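Gene product PA4716 (Pseudomonas aeruginosa, PDB 1U0K) is of unknown function but belongs to the PhzF family, of the diaminopimelate epimerase-like fold, and may act as an isomerase. Local coordinates at residues E48-L53 against A63-L68; V112-G117 against G271-L276; Y166-V171 against F196-D201. One frame throughout, in Å; residues are numbered along the deposited sequence.

Contact 1 (E48-L53 against A63-L68); sequences ESIFLL and ARIFTL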
# COMPACT_ATOMS: atom_id res chain seq x y z
N GLU A 48 -3.29 6.25 4.80
CA GLU A 48 -4.28 7.30 4.57
C GLU A 48 -3.72 8.39 3.66
O GLU A 48 -2.51 8.63 3.66
CB GLU A 48 -4.73 7.91 5.90
CG GLU A 48 -5.55 6.96 6.74
CD GLU A 48 -6.01 7.54 8.05
OE1 GLU A 48 -5.18 7.74 8.94
OE2 GLU A 48 -7.23 7.77 8.19
N SER A 49 -4.61 8.98 2.87
CA SER A 49 -4.36 10.26 2.20
C SER A 49 -5.37 11.28 2.74
O SER A 49 -6.48 10.93 3.11
CB SER A 49 -4.51 10.17 0.68
OG SER A 49 -3.44 9.44 0.08
N ILE A 50 -4.96 12.55 2.78
CA ILE A 50 -5.84 13.64 3.20
C ILE A 50 -5.88 14.70 2.12
O ILE A 50 -4.86 15.01 1.49
CB ILE A 50 -5.40 14.23 4.59
CG1 ILE A 50 -6.30 15.40 4.98
CG2 ILE A 50 -3.93 14.63 4.60
CD1 ILE A 50 -6.23 15.75 6.43
N PHE A 51 -7.08 15.23 1.91
CA PHE A 51 -7.39 16.17 0.84
C PHE A 51 -7.92 17.44 1.48
O PHE A 51 -8.88 17.38 2.24
CB PHE A 51 -8.43 15.57 -0.11
CG PHE A 51 -7.96 14.32 -0.80
CD1 PHE A 51 -8.05 13.09 -0.16
CD2 PHE A 51 -7.38 14.36 -2.06
CE1 PHE A 51 -7.57 11.94 -0.75
CE2 PHE A 51 -6.89 13.21 -2.65
CZ PHE A 51 -7.00 12.00 -1.99
N LEU A 52 -7.26 18.57 1.20
CA LEU A 52 -7.62 19.86 1.79
C LEU A 52 -8.37 20.73 0.80
O LEU A 52 -8.05 20.79 -0.39
CB LEU A 52 -6.37 20.60 2.28
CG LEU A 52 -5.48 19.85 3.28
CD1 LEU A 52 -4.27 20.70 3.71
CD2 LEU A 52 -6.25 19.40 4.51
N LEU A 53 -9.38 21.43 1.31
CA LEU A 53 -10.22 22.31 0.50
C LEU A 53 -10.12 23.71 1.12
O LEU A 53 -10.68 23.96 2.19
CB LEU A 53 -11.65 21.79 0.48
CG LEU A 53 -11.76 20.31 0.06
CD1 LEU A 53 -13.09 19.70 0.46
CD2 LEU A 53 -11.51 20.17 -1.44
N ALA A 63 -11.31 19.21 5.33
CA ALA A 63 -10.47 18.05 5.06
C ALA A 63 -11.31 16.81 4.79
O ALA A 63 -12.41 16.65 5.32
CB ALA A 63 -9.57 17.82 6.20
N ARG A 64 -10.77 15.93 3.95
CA ARG A 64 -11.36 14.64 3.68
C ARG A 64 -10.23 13.62 3.82
O ARG A 64 -9.16 13.80 3.23
CB ARG A 64 -11.94 14.58 2.26
CG ARG A 64 -12.95 15.67 1.88
CD ARG A 64 -14.33 15.45 2.41
NE ARG A 64 -14.99 14.24 1.91
CZ ARG A 64 -15.63 14.13 0.75
NH1 ARG A 64 -15.69 15.13 -0.11
NH2 ARG A 64 -16.21 12.97 0.46
N ILE A 65 -10.46 12.59 4.62
CA ILE A 65 -9.47 11.55 4.87
C ILE A 65 -9.97 10.22 4.35
O ILE A 65 -11.10 9.83 4.63
CB ILE A 65 -9.16 11.42 6.38
CG1 ILE A 65 -8.60 12.72 6.95
CG2 ILE A 65 -8.19 10.29 6.63
CD1 ILE A 65 -8.58 12.77 8.47
N PHE A 66 -9.13 9.53 3.59
CA PHE A 66 -9.45 8.23 3.05
C PHE A 66 -8.38 7.21 3.38
O PHE A 66 -7.19 7.50 3.35
CB PHE A 66 -9.56 8.28 1.53
CG PHE A 66 -10.72 9.08 1.02
CD1 PHE A 66 -10.66 10.45 0.98
CD2 PHE A 66 -11.85 8.44 0.54
CE1 PHE A 66 -11.73 11.18 0.50
CE2 PHE A 66 -12.93 9.17 0.06
CZ PHE A 66 -12.87 10.54 0.04
N THR A 67 -8.83 5.99 3.68
CA THR A 67 -7.96 4.82 3.58
C THR A 67 -8.15 4.20 2.20
O THR A 67 -8.95 4.66 1.41
CB THR A 67 -8.28 3.77 4.65
OG1 THR A 67 -9.57 3.21 4.40
CG2 THR A 67 -8.33 4.35 6.03
N LEU A 68 -7.44 3.11 1.92
CA LEU A 68 -7.63 2.43 0.66
C LEU A 68 -9.00 1.77 0.59
O LEU A 68 -9.46 1.42 -0.49
CB LEU A 68 -6.51 1.41 0.39
CG LEU A 68 -5.35 2.03 -0.39
CD1 LEU A 68 -4.50 2.90 0.50
CD2 LEU A 68 -4.50 0.98 -1.06

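Contact 2 (V112-G117 against G271-L276); sequences VRAGSG and GGHVQL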
# COMPACT_ATOMS: atom_id res chain seq x y z
N VAL A 112 4.78 23.99 15.14
CA VAL A 112 6.02 24.73 15.30
C VAL A 112 7.10 24.08 14.44
O VAL A 112 7.03 22.90 14.11
CB VAL A 112 6.47 24.75 16.78
CG1 VAL A 112 5.47 25.52 17.64
CG2 VAL A 112 6.67 23.34 17.32
N ARG A 113 8.10 24.86 14.06
CA ARG A 113 9.27 24.31 13.41
C ARG A 113 10.08 23.52 14.43
O ARG A 113 10.16 23.90 15.61
CB ARG A 113 10.11 25.43 12.80
CG ARG A 113 9.40 26.18 11.71
CD ARG A 113 10.28 27.14 10.94
NE ARG A 113 9.52 27.86 9.93
CZ ARG A 113 9.21 27.38 8.72
NH1 ARG A 113 9.62 26.17 8.34
NH2 ARG A 113 8.51 28.12 7.88
N ALA A 114 10.66 22.42 13.98
CA ALA A 114 11.47 21.56 14.83
C ALA A 114 12.51 20.86 13.98
O ALA A 114 12.20 19.92 13.25
CB ALA A 114 10.59 20.53 15.54
N GLY A 115 13.75 21.33 14.06
CA GLY A 115 14.86 20.74 13.33
C GLY A 115 14.63 20.80 11.84
O GLY A 115 14.37 21.87 11.29
N SER A 116 14.68 19.63 11.19
CA SER A 116 14.49 19.50 9.75
C SER A 116 13.01 19.58 9.34
O SER A 116 12.68 19.74 8.14
CB SER A 116 15.09 18.18 9.25
OG SER A 116 14.61 17.06 9.98
N GLY A 117 12.11 19.47 10.31
CA GLY A 117 10.69 19.46 10.02
C GLY A 117 9.86 20.29 10.98
O GLY A 117 10.14 21.47 11.21
N GLY A 271 0.05 14.67 19.65
CA GLY A 271 1.07 15.37 18.89
C GLY A 271 2.22 14.49 18.45
O GLY A 271 2.39 13.37 18.92
N GLY A 272 3.02 15.02 17.53
CA GLY A 272 4.17 14.32 17.03
C GLY A 272 4.97 15.15 16.04
O GLY A 272 4.50 16.16 15.54
N HIS A 273 6.19 14.69 15.78
CA HIS A 273 7.05 15.28 14.77
C HIS A 273 6.61 14.88 13.36
O HIS A 273 6.08 13.78 13.15
CB HIS A 273 8.51 14.91 15.02
CG HIS A 273 9.07 15.51 16.27
ND1 HIS A 273 9.57 16.79 16.32
CD2 HIS A 273 9.20 15.00 17.52
CE1 HIS A 273 9.99 17.05 17.55
NE2 HIS A 273 9.78 15.98 18.30
N VAL A 274 6.83 15.78 12.41
CA VAL A 274 6.45 15.57 11.02
C VAL A 274 7.60 15.99 10.11
O VAL A 274 8.18 17.05 10.30
CB VAL A 274 5.19 16.39 10.65
CG1 VAL A 274 4.81 16.15 9.20
CG2 VAL A 274 4.03 16.05 11.60
N GLN A 275 7.91 15.14 9.14
CA GLN A 275 8.91 15.44 8.12
C GLN A 275 8.26 15.51 6.75
O GLN A 275 7.36 14.74 6.46
CB GLN A 275 9.97 14.34 8.09
CG GLN A 275 10.59 14.04 9.44
CD GLN A 275 11.24 15.25 10.09
OE1 GLN A 275 11.98 16.00 9.44
NE2 GLN A 275 10.97 15.44 11.37
N LEU A 276 8.74 16.41 5.91
CA LEU A 276 8.29 16.53 4.53
C LEU A 276 9.33 15.87 3.62
O LEU A 276 10.51 16.21 3.66
CB LEU A 276 8.11 18.00 4.16
CG LEU A 276 6.80 18.68 4.55
CD1 LEU A 276 6.61 18.70 6.05
CD2 LEU A 276 6.79 20.10 3.99
O HOH W 1 11.36 17.42 13.36
O HOH W 2 10.66 18.35 6.80

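Contact 3 (Y166-V171 against F196-D201); sequences YLLLPV and FVYLLD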
# COMPACT_ATOMS: atom_id res chain seq x y z
N TYR A 166 -13.00 2.88 18.62
CA TYR A 166 -12.20 1.67 18.71
C TYR A 166 -12.66 0.85 19.89
O TYR A 166 -12.92 1.39 20.94
CB TYR A 166 -10.73 2.02 18.91
CG TYR A 166 -10.08 2.61 17.69
CD1 TYR A 166 -10.17 3.97 17.43
CD2 TYR A 166 -9.37 1.81 16.81
CE1 TYR A 166 -9.57 4.53 16.31
CE2 TYR A 166 -8.76 2.36 15.68
CZ TYR A 166 -8.87 3.72 15.44
OH TYR A 166 -8.27 4.26 14.33
N LEU A 167 -12.75 -0.46 19.71
CA LEU A 167 -12.78 -1.38 20.84
C LEU A 167 -11.34 -1.51 21.30
O LEU A 167 -10.52 -2.07 20.60
CB LEU A 167 -13.33 -2.74 20.40
CG LEU A 167 -13.98 -3.71 21.40
CD1 LEU A 167 -13.59 -5.16 21.09
CD2 LEU A 167 -13.74 -3.36 22.87
N LEU A 168 -11.03 -0.96 22.47
CA LEU A 168 -9.73 -1.14 23.08
C LEU A 168 -9.75 -2.47 23.83
O LEU A 168 -10.62 -2.70 24.66
CB LEU A 168 -9.41 0.02 24.03
CG LEU A 168 -9.53 1.43 23.45
CD1 LEU A 168 -9.09 2.45 24.48
CD2 LEU A 168 -8.71 1.58 22.17
N LEU A 169 -8.81 -3.34 23.48
CA LEU A 169 -8.74 -4.70 24.01
C LEU A 169 -7.43 -4.87 24.76
O LEU A 169 -6.42 -5.16 24.15
CB LEU A 169 -8.81 -5.71 22.86
CG LEU A 169 -9.07 -7.16 23.29
CD1 LEU A 169 -10.48 -7.31 23.84
CD2 LEU A 169 -8.82 -8.10 22.14
N PRO A 170 -7.44 -4.64 26.08
CA PRO A 170 -6.21 -4.78 26.87
C PRO A 170 -5.70 -6.22 26.90
O PRO A 170 -6.43 -7.12 27.32
CB PRO A 170 -6.62 -4.28 28.25
CG PRO A 170 -7.83 -3.47 28.02
CD PRO A 170 -8.55 -4.16 26.91
N VAL A 171 -4.48 -6.42 26.41
CA VAL A 171 -3.81 -7.71 26.39
C VAL A 171 -2.41 -7.58 27.01
O VAL A 171 -1.94 -6.46 27.23
CB VAL A 171 -3.70 -8.28 24.96
CG1 VAL A 171 -5.09 -8.54 24.39
CG2 VAL A 171 -2.91 -7.34 24.04
N PHE A 196 -13.21 -0.38 14.68
CA PHE A 196 -11.97 -1.15 14.64
C PHE A 196 -11.55 -1.62 16.03
O PHE A 196 -11.97 -1.03 17.03
CB PHE A 196 -10.83 -0.30 14.10
CG PHE A 196 -11.01 0.11 12.68
CD1 PHE A 196 -11.48 1.38 12.36
CD2 PHE A 196 -10.74 -0.78 11.65
CE1 PHE A 196 -11.66 1.76 11.04
CE2 PHE A 196 -10.92 -0.41 10.32
CZ PHE A 196 -11.38 0.86 10.03
N VAL A 197 -10.71 -2.65 16.07
CA VAL A 197 -10.09 -3.14 17.29
C VAL A 197 -8.68 -2.57 17.40
O VAL A 197 -7.92 -2.55 16.42
CB VAL A 197 -9.98 -4.68 17.31
CG1 VAL A 197 -9.19 -5.16 18.53
CG2 VAL A 197 -11.35 -5.33 17.30
N TYR A 198 -8.33 -2.11 18.60
CA TYR A 198 -6.97 -1.68 18.92
C TYR A 198 -6.47 -2.53 20.10
O TYR A 198 -6.98 -2.42 21.21
CB TYR A 198 -6.96 -0.19 19.27
CG TYR A 198 -5.58 0.43 19.30
CD1 TYR A 198 -5.02 0.99 18.16
CD2 TYR A 198 -4.84 0.48 20.47
CE1 TYR A 198 -3.75 1.57 18.18
CE2 TYR A 198 -3.57 1.05 20.51
CZ TYR A 198 -3.02 1.59 19.36
OH TYR A 198 -1.76 2.16 19.40
N LEU A 199 -5.48 -3.38 19.84
CA LEU A 199 -4.87 -4.19 20.90
C LEU A 199 -3.93 -3.32 21.71
O LEU A 199 -3.13 -2.58 21.15
CB LEU A 199 -4.08 -5.36 20.31
CG LEU A 199 -4.82 -6.32 19.37
CD1 LEU A 199 -3.91 -7.48 18.98
CD2 LEU A 199 -6.10 -6.82 19.99
N LEU A 200 -4.02 -3.43 23.04
CA LEU A 200 -3.36 -2.49 23.94
C LEU A 200 -2.66 -3.19 25.10
O LEU A 200 -3.31 -3.83 25.90
CB LEU A 200 -4.38 -1.50 24.49
CG LEU A 200 -3.88 -0.40 25.43
CD1 LEU A 200 -2.89 0.50 24.72
CD2 LEU A 200 -5.05 0.41 25.95
N ASP A 201 -1.34 -3.04 25.16
CA ASP A 201 -0.56 -3.33 26.37
C ASP A 201 -0.55 -2.07 27.23
O ASP A 201 0.16 -1.12 26.94
CB ASP A 201 0.85 -3.76 25.97
CG ASP A 201 1.81 -3.83 27.14
OD1 ASP A 201 1.34 -3.91 28.30
OD2 ASP A 201 3.04 -3.80 26.99

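Contact 1 (E48-L53 against A63-L68)
F51 and F66 both set CG beside their own backbone N, anti to the carbonyl carbon (chi1 -62° in F51), and share one face of the antiparallel pair with S49 and R64; there CE1 of F51 comes 3.8 Å from CD1 of F66. The rings cross at about a right angle, their planes 88° apart, and the carbonyl oxygen of R64 lies at the edge of the F51 ring, in its plane. The backbones beneath are tied by a ladder of hydrogen bonds: S49 and F66 exchange two, and F51 and R64 exchange two more, with F51 N 2.8 Å from R64 O. On the other face, I50 sets CG1 anti to its backbone N (chi1 178°), and CD1 beyond it lies 3.9 Å from both A63 CB and I65 CG1. The short side chain of A63 lets its CB be met by both I50 CD1 and L52 CD2. E48, the predicted active-site residue, shares this face; its chain runs extended to CD, and OE2 lies 3.1 Å from CG2 of I65. R64 instead bends outward to salt bridges with E71 and D34, a fitting end for a charged residue at a partly exposed position. The contact forms the hairpin of strands 48-54 and 60-67, with strand 21-26 beside the first; helix 34-44 covers the S49, F51 and F66 face, while helix 78-90 packs on E48, I50 and L52.

Contact 2 (V112-G117 against G271-L276)
S116 and Q275 meet through their polar ends, the hydroxyl OG of S116 giving a hydrogen bond to OE1 of Q275 at 2.9 Å. OG comes to the amide carbonyl from one side, tilted 34° out of its plane. S116 holds OG between its backbone N and carbonyl carbon (chi1 53°), while the glutamine chain bends at chi2 (-58°), which brings CD round to the side of the turn. The other end of the same amide is used as well: NE2 of Q275 donates to a water that in turn donates to A114 O, and NE2 also bonds A14 O. Glutamine suits this place because one flat group offers an acceptor to the serine and a donor to the water and to the backbone. H273 takes a different attitude, presenting the edge of its imidazole to A114, whose CB lies in the ring plane 4.0 Å from ND1; the same ring makes an edge-to-face pair with Y119. The backbone of G117 runs against the strand, its CA 3.5 Å from V274 O in a CA-H...O contact; glycine suits a place where CA itself lies against a carbonyl oxygen. A second water joins S116 O to L276 N. G115, with positive phi, fits the tight bend closed by the 3.0 Å bond from G117 N to A114 O. What results is a type II' beta turn from A114 to G117, at the tip of the hairpin of strands 106-114 and 117-129, fastened to the neighbouring strand 267-282 by one side-chain bond and two water bridges.

Contact 3 (Y166-V171 against F196-D201)
L169 and L199 lie side by side and point the same way, the CD2 methyl of one 3.7 Å from the CD2 methyl of the other. CD2 of L199 also reaches CB of L169, so the branched leucines fit closely; L167 and V197 continue this face more loosely. On the other face the bumps are aromatic at the Y166 and F196 end and aliphatic towards P170 and L200. The ring of Y166 passes obliquely beside F196, with CD2 and CE2 both 3.7 Å from F196 CB. CB of Y198 sits in the notch between the Y166 ring and L168, touching L168 CD2 at 3.8 Å and Y166 CD2 at 4.0 Å. The tyrosines suit this face because their rings fill space while their hydroxyls reach polar partners beyond it, Y166 OH bonding S223 and Y198 OH bonding Q248. Five backbone hydrogen bonds hold the strands, from L167 N to F196 O at one end to V171 N to L200 O at the other. P170 suits its place because L169 N and V171 N, and not the nitrogen of P170, face this partner strand. Helix 222-234 covers the L168 and Y198 face, and F141 of helix 135-144 packs on L167 and V197. This parallel pair, with a helix on each face, belongs to the half of the PhzF-type fold opposite strands 48-54 and 60-67.

Contact 1 comes first along the chain and closes before either of the others opens; contact 3 is nested inside the long loop closed by contact 2. Contacts 1 and 2 have centres about 20 Å apart and are related through strand 267-282, which pairs with 6-12, itself beside 21-26, the neighbour of 48-54. Contact 3 lies on the opposite side of the chain's centre from both, its centre about 24 Å from that of contact 1 and about 28 Å from that of contact 2. Even so, the side chain of Y166 is about 7 Å from that of E48, so contacts 1 and 3 approach each other near the predicted active site, consistent with a pocket between the two halves.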